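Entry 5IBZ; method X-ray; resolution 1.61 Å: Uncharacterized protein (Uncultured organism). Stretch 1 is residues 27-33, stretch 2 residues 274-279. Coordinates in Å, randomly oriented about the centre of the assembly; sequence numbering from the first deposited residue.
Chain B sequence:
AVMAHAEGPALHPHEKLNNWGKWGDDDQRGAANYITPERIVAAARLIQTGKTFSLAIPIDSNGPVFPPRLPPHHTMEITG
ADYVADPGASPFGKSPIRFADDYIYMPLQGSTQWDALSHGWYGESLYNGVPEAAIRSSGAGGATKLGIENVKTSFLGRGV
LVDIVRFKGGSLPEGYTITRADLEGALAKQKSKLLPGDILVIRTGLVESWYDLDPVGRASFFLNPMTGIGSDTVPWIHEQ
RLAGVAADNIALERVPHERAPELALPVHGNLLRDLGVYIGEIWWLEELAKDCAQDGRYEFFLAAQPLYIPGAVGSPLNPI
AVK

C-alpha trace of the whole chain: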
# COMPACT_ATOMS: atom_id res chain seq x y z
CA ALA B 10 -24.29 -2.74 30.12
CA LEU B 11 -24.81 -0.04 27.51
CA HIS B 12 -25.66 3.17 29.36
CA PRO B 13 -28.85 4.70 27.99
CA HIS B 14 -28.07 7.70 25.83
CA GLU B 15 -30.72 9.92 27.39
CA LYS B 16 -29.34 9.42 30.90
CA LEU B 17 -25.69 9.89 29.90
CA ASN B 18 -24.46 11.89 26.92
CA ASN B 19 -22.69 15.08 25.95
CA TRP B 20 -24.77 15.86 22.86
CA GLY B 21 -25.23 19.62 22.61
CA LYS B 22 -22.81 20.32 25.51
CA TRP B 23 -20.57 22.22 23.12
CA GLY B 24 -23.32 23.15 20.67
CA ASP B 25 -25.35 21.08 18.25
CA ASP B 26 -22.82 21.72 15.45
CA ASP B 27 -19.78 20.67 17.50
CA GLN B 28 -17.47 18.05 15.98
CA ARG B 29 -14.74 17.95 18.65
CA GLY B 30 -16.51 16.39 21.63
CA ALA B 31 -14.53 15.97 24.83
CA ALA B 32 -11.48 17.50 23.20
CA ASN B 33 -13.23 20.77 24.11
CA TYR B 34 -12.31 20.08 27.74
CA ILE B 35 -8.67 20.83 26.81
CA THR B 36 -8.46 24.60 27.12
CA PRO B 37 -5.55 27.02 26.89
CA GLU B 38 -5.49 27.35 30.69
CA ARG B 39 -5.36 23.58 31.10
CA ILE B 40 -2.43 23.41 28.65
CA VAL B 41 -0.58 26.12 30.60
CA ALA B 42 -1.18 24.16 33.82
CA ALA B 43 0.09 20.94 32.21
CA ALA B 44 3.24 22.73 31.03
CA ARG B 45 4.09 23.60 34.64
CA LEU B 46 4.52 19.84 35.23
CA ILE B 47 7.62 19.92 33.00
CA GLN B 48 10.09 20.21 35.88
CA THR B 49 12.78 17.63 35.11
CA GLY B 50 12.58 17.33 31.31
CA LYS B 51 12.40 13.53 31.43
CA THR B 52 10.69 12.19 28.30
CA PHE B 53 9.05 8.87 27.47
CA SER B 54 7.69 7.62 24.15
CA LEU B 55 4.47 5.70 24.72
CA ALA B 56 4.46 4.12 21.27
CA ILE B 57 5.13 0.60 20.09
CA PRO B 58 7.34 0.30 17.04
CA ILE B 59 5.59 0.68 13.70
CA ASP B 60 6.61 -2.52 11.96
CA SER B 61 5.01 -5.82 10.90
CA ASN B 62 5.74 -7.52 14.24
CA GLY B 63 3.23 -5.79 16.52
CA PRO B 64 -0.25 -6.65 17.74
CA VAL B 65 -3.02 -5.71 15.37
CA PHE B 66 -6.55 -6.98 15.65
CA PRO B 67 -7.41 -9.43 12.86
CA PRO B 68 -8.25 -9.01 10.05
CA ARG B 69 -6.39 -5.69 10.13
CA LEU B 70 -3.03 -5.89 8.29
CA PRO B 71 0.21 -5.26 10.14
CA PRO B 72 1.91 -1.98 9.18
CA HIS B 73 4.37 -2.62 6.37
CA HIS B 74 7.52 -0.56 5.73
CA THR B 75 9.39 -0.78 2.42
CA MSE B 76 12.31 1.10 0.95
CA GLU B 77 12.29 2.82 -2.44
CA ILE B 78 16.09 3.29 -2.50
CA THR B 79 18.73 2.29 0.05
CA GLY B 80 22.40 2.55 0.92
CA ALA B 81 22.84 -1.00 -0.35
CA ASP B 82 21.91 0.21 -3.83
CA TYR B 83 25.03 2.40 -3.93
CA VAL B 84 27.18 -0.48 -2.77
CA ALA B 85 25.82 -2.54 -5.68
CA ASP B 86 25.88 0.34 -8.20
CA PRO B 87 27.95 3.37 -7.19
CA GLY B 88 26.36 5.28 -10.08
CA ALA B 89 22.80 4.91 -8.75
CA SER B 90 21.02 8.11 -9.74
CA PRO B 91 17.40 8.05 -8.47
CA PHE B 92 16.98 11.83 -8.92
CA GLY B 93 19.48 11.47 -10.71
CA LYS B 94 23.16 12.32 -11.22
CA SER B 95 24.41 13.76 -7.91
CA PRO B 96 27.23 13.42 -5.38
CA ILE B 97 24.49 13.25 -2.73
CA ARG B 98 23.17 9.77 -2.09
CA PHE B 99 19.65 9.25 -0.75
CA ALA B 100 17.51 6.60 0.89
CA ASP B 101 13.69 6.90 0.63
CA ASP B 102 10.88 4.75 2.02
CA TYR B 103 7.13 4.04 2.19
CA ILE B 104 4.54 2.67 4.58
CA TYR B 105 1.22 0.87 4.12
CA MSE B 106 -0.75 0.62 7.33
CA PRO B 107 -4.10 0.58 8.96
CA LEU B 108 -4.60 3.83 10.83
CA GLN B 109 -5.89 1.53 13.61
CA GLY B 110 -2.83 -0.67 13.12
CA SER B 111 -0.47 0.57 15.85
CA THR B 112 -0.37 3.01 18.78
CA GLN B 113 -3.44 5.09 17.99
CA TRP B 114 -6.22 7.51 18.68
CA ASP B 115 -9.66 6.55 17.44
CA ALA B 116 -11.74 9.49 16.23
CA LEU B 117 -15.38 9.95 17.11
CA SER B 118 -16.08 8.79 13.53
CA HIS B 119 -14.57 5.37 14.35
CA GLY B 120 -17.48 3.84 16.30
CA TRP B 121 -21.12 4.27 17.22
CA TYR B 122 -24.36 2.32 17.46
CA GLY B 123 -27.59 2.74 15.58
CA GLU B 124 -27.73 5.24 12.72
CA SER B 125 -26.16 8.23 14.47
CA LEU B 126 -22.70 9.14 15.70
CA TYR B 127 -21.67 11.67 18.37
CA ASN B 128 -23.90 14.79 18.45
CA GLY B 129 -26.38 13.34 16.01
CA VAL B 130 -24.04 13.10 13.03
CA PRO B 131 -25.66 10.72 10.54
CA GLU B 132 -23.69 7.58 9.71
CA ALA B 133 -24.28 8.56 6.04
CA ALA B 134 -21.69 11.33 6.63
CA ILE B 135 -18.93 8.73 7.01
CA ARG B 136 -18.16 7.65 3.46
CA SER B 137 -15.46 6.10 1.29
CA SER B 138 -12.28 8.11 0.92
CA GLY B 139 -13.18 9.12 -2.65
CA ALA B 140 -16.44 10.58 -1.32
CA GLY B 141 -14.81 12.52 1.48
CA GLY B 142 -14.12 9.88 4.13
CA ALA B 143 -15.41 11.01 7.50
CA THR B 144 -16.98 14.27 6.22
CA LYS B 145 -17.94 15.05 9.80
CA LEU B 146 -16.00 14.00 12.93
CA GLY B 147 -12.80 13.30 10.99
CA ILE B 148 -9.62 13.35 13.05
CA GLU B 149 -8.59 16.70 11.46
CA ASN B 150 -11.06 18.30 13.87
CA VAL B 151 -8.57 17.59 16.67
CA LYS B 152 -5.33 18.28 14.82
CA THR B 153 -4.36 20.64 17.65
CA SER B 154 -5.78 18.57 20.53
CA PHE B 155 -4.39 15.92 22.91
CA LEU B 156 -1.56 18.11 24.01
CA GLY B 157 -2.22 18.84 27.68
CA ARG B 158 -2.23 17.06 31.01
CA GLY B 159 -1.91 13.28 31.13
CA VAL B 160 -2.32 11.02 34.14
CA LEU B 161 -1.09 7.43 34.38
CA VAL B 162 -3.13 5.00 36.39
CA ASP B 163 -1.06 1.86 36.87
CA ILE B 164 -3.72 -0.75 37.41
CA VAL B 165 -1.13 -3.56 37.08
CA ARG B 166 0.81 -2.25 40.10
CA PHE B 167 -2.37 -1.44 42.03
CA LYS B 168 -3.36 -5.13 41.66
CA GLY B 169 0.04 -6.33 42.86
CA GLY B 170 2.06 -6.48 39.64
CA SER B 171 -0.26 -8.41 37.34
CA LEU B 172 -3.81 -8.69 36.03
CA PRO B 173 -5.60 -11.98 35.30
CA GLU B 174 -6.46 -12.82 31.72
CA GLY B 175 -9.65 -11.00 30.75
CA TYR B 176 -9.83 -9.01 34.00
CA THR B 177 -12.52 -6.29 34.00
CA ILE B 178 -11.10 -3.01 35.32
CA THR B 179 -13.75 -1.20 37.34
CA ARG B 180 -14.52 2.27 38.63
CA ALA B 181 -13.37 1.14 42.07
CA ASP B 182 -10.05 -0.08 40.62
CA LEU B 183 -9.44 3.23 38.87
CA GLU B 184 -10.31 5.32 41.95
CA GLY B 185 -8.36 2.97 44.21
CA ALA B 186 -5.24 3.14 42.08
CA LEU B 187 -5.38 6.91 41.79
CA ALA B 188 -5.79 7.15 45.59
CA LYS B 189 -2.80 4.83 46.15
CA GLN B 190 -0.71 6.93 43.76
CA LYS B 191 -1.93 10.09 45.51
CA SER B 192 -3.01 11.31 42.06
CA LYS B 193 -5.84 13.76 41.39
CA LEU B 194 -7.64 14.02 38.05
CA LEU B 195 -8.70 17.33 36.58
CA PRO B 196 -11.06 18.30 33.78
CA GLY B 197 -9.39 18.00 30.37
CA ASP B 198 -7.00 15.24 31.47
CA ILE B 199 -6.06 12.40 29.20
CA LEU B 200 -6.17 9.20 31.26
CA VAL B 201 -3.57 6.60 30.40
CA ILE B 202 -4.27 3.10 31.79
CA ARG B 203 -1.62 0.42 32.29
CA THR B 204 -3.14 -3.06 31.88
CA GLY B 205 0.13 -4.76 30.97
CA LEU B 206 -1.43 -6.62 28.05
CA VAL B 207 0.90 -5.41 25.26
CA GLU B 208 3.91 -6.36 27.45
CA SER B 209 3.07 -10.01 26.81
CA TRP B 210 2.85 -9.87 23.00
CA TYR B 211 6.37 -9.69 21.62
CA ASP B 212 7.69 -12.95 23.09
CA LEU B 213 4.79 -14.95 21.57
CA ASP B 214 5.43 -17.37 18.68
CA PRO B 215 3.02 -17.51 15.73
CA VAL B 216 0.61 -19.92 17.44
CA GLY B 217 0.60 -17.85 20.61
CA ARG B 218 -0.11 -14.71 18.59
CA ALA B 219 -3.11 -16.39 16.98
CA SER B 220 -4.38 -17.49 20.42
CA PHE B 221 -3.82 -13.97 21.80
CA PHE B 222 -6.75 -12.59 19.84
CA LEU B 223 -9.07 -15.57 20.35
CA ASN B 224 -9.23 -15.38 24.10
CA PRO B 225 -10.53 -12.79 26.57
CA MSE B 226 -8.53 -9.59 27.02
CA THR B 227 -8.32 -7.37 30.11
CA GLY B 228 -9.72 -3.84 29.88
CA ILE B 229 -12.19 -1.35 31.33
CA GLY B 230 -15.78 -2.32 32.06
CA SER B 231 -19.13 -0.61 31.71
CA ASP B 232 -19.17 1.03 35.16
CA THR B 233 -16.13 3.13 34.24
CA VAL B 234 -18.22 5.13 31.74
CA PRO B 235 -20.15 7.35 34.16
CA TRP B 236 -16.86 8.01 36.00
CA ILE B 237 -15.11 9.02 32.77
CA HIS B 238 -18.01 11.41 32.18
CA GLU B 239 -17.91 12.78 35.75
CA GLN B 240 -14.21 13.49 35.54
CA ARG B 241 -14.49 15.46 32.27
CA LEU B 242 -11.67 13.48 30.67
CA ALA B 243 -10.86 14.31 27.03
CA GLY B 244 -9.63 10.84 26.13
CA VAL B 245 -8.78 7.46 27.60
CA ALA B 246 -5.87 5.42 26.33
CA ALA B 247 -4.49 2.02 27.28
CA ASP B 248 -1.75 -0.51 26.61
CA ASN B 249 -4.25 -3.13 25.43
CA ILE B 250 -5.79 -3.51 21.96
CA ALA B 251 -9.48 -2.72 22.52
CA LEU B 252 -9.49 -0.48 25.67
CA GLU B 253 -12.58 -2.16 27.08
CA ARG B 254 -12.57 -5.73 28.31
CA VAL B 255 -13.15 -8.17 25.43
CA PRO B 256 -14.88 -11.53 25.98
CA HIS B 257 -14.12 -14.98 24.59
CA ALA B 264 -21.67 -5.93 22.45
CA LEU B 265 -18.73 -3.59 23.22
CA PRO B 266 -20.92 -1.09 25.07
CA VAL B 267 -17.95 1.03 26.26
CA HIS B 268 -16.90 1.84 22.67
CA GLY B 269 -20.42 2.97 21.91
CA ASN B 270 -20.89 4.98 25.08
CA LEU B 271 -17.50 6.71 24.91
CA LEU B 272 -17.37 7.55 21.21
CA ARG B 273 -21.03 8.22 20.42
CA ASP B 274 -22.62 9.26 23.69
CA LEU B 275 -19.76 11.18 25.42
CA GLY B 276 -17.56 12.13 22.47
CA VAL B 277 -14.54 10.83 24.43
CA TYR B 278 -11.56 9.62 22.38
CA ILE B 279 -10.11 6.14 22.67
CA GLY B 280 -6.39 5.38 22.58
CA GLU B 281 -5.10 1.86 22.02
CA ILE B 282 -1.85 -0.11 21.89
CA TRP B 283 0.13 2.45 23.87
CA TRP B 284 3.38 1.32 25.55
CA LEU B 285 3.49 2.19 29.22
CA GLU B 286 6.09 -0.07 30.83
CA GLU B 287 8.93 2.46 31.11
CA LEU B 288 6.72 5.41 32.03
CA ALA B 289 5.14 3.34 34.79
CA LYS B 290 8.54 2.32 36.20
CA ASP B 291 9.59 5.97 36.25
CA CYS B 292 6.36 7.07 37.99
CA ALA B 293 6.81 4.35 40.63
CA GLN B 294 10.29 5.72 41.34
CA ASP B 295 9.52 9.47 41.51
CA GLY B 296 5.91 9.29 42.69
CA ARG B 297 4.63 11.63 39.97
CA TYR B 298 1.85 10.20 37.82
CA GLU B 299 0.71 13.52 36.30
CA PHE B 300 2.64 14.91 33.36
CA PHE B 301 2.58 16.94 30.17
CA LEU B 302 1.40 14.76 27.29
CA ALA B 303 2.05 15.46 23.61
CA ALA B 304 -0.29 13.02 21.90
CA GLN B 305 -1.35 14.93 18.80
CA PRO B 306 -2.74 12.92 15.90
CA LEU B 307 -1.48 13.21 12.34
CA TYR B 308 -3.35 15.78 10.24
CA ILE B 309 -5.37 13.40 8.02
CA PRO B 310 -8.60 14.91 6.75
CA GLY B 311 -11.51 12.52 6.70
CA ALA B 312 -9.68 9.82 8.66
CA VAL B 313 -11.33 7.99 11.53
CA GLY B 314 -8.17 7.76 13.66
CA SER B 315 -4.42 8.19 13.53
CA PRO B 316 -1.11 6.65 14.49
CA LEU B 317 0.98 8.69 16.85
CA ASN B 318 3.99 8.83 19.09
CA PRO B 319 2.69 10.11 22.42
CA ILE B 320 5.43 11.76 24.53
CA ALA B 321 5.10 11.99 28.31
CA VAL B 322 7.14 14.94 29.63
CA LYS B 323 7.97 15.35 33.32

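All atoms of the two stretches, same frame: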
# COMPACT_ATOMS: atom_id res chain seq x y z
N ASP B 27 -21.10 21.11 17.07
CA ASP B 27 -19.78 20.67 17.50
C ASP B 27 -19.35 19.35 16.87
O ASP B 27 -20.14 18.40 16.77
CB ASP B 27 -19.73 20.53 19.01
CG ASP B 27 -18.41 19.97 19.47
OD1 ASP B 27 -17.38 20.65 19.22
OD2 ASP B 27 -18.41 18.87 20.08
N GLN B 28 -18.09 19.29 16.46
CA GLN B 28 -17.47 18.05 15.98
C GLN B 28 -16.27 17.60 16.79
O GLN B 28 -15.64 16.63 16.40
CB GLN B 28 -17.05 18.20 14.52
CG GLN B 28 -18.21 18.43 13.59
CD GLN B 28 -17.79 18.43 12.14
OE1 GLN B 28 -17.06 17.56 11.69
NE2 GLN B 28 -18.25 19.43 11.39
N ARG B 29 -15.94 18.29 17.89
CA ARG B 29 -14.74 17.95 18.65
C ARG B 29 -14.99 17.15 19.92
O ARG B 29 -14.08 16.53 20.46
CB ARG B 29 -13.95 19.22 18.98
CG ARG B 29 -13.60 20.02 17.74
CD ARG B 29 -12.79 21.22 18.05
NE ARG B 29 -11.40 20.90 18.36
CZ ARG B 29 -10.82 21.02 19.54
NH1 ARG B 29 -11.49 21.41 20.62
NH2 ARG B 29 -9.52 20.74 19.65
N GLY B 30 -16.21 17.18 20.44
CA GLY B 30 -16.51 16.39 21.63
C GLY B 30 -15.67 16.77 22.83
O GLY B 30 -15.41 17.95 23.10
N ALA B 31 -15.21 15.75 23.56
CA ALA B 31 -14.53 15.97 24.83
C ALA B 31 -13.16 16.61 24.67
O ALA B 31 -12.56 17.07 25.63
CB ALA B 31 -14.43 14.66 25.61
N ALA B 32 -12.67 16.69 23.44
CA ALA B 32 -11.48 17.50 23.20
C ALA B 32 -11.70 18.97 23.62
O ALA B 32 -10.74 19.69 23.95
CB ALA B 32 -11.06 17.40 21.74
N ASN B 33 -12.95 19.42 23.65
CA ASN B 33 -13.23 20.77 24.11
C ASN B 33 -12.94 21.02 25.59
O ASN B 33 -12.89 22.18 26.04
CB ASN B 33 -14.68 21.12 23.79
CG ASN B 33 -14.93 21.22 22.30
OD1 ASN B 33 -14.16 21.83 21.55
ND2 ASN B 33 -16.00 20.58 21.84
N ASP B 274 -21.82 8.55 22.71
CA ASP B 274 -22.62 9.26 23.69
C ASP B 274 -21.81 10.41 24.33
O ASP B 274 -22.34 11.52 24.48
CB ASP B 274 -23.14 8.29 24.76
CG ASP B 274 -24.09 7.25 24.19
OD1 ASP B 274 -24.80 7.57 23.22
OD2 ASP B 274 -24.13 6.12 24.70
N LEU B 275 -20.57 10.16 24.74
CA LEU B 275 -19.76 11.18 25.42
C LEU B 275 -18.84 12.00 24.52
O LEU B 275 -18.40 13.10 24.90
CB LEU B 275 -18.90 10.53 26.51
CG LEU B 275 -19.62 9.73 27.60
CD1 LEU B 275 -18.61 9.34 28.69
CD2 LEU B 275 -20.78 10.49 28.18
N GLY B 276 -18.53 11.48 23.33
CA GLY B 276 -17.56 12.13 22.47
C GLY B 276 -16.16 12.11 23.08
O GLY B 276 -15.35 13.02 22.87
N VAL B 277 -15.86 11.04 23.81
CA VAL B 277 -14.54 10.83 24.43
C VAL B 277 -13.69 9.92 23.54
O VAL B 277 -14.15 8.88 23.09
CB VAL B 277 -14.73 10.23 25.84
CG1 VAL B 277 -13.41 9.73 26.42
CG2 VAL B 277 -15.35 11.28 26.78
N TYR B 278 -12.45 10.33 23.28
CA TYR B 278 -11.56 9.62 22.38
C TYR B 278 -10.96 8.40 23.05
O TYR B 278 -10.79 8.35 24.27
CB TYR B 278 -10.45 10.58 21.89
CG TYR B 278 -11.03 11.70 21.08
CD1 TYR B 278 -11.60 12.81 21.70
CD2 TYR B 278 -11.08 11.65 19.70
CE1 TYR B 278 -12.19 13.82 20.97
CE2 TYR B 278 -11.65 12.65 18.95
CZ TYR B 278 -12.23 13.74 19.60
OH TYR B 278 -12.81 14.77 18.86
N ILE B 279 -10.68 7.39 22.22
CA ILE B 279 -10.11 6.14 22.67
C ILE B 279 -8.72 5.94 22.09
O ILE B 279 -8.52 6.00 20.87
CB ILE B 279 -11.02 4.95 22.27
CG1 ILE B 279 -12.36 5.01 23.02
CG2 ILE B 279 -10.30 3.63 22.46
CD1 ILE B 279 -13.33 3.94 22.67
O HOH W 1 -13.14 15.48 16.30

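Two glycines, Gly 30 and Gly 276, meet where these distant segments come together, their CA atoms 4.5 Å apart. Both have positive phi, which by itself favours glycine, and each would direct a CB toward the other stretch. An ideal CB on Gly 30 would clash with Gly 276 O at 2.6 Å; one on Gly 276 would sit tightly, 3.2 Å from Gly 30 CA. Glycine therefore suits both places twice over, by backbone conformation and by lack of bulk. Gly 276 is also the first residue to leave helical geometry after its helix.

This close approach lets the main chains bond directly: Ala 31 N donates to Gly 276 O at 2.8 Å, with a nearly straight angle of 169°. The methyl of Ala 31 points toward the second stretch, and its CB packs 3.7 Å from Val 277 CG2, a small apolar contact in a buried setting.

Tyr 278 supplies the other anchor. Its CA-to-CB bond points sideways, but the end of the side chain comes nearer, and its OH donates to Arg 29 O at 2.7 Å. A phenol suits this position because it joins a polar tip to an apolar ring: Ala 32 CB lies 3.8 Å from Tyr 278 CE1. Water 1 extends the network, donating to Tyr 278 OH at 2.7 Å and to Gln 28 O at 2.8 Å.

Asp 27 braces the loop that offers these backbone groups. Its OD1 accepts from Arg 29 N at 3.1 Å and from Asn 33 ND2 at 3.0 Å, while its OD2 accepts from Gly 30 N at 2.8 Å; a short carboxylate can thus gather several donors. Arg 29 turns its CB away from the second stretch, and its NH1 donates to Asn 33 OD1 at 2.9 Å; it is the main-chain carbonyl of Arg 29 that accepts from the tyrosine.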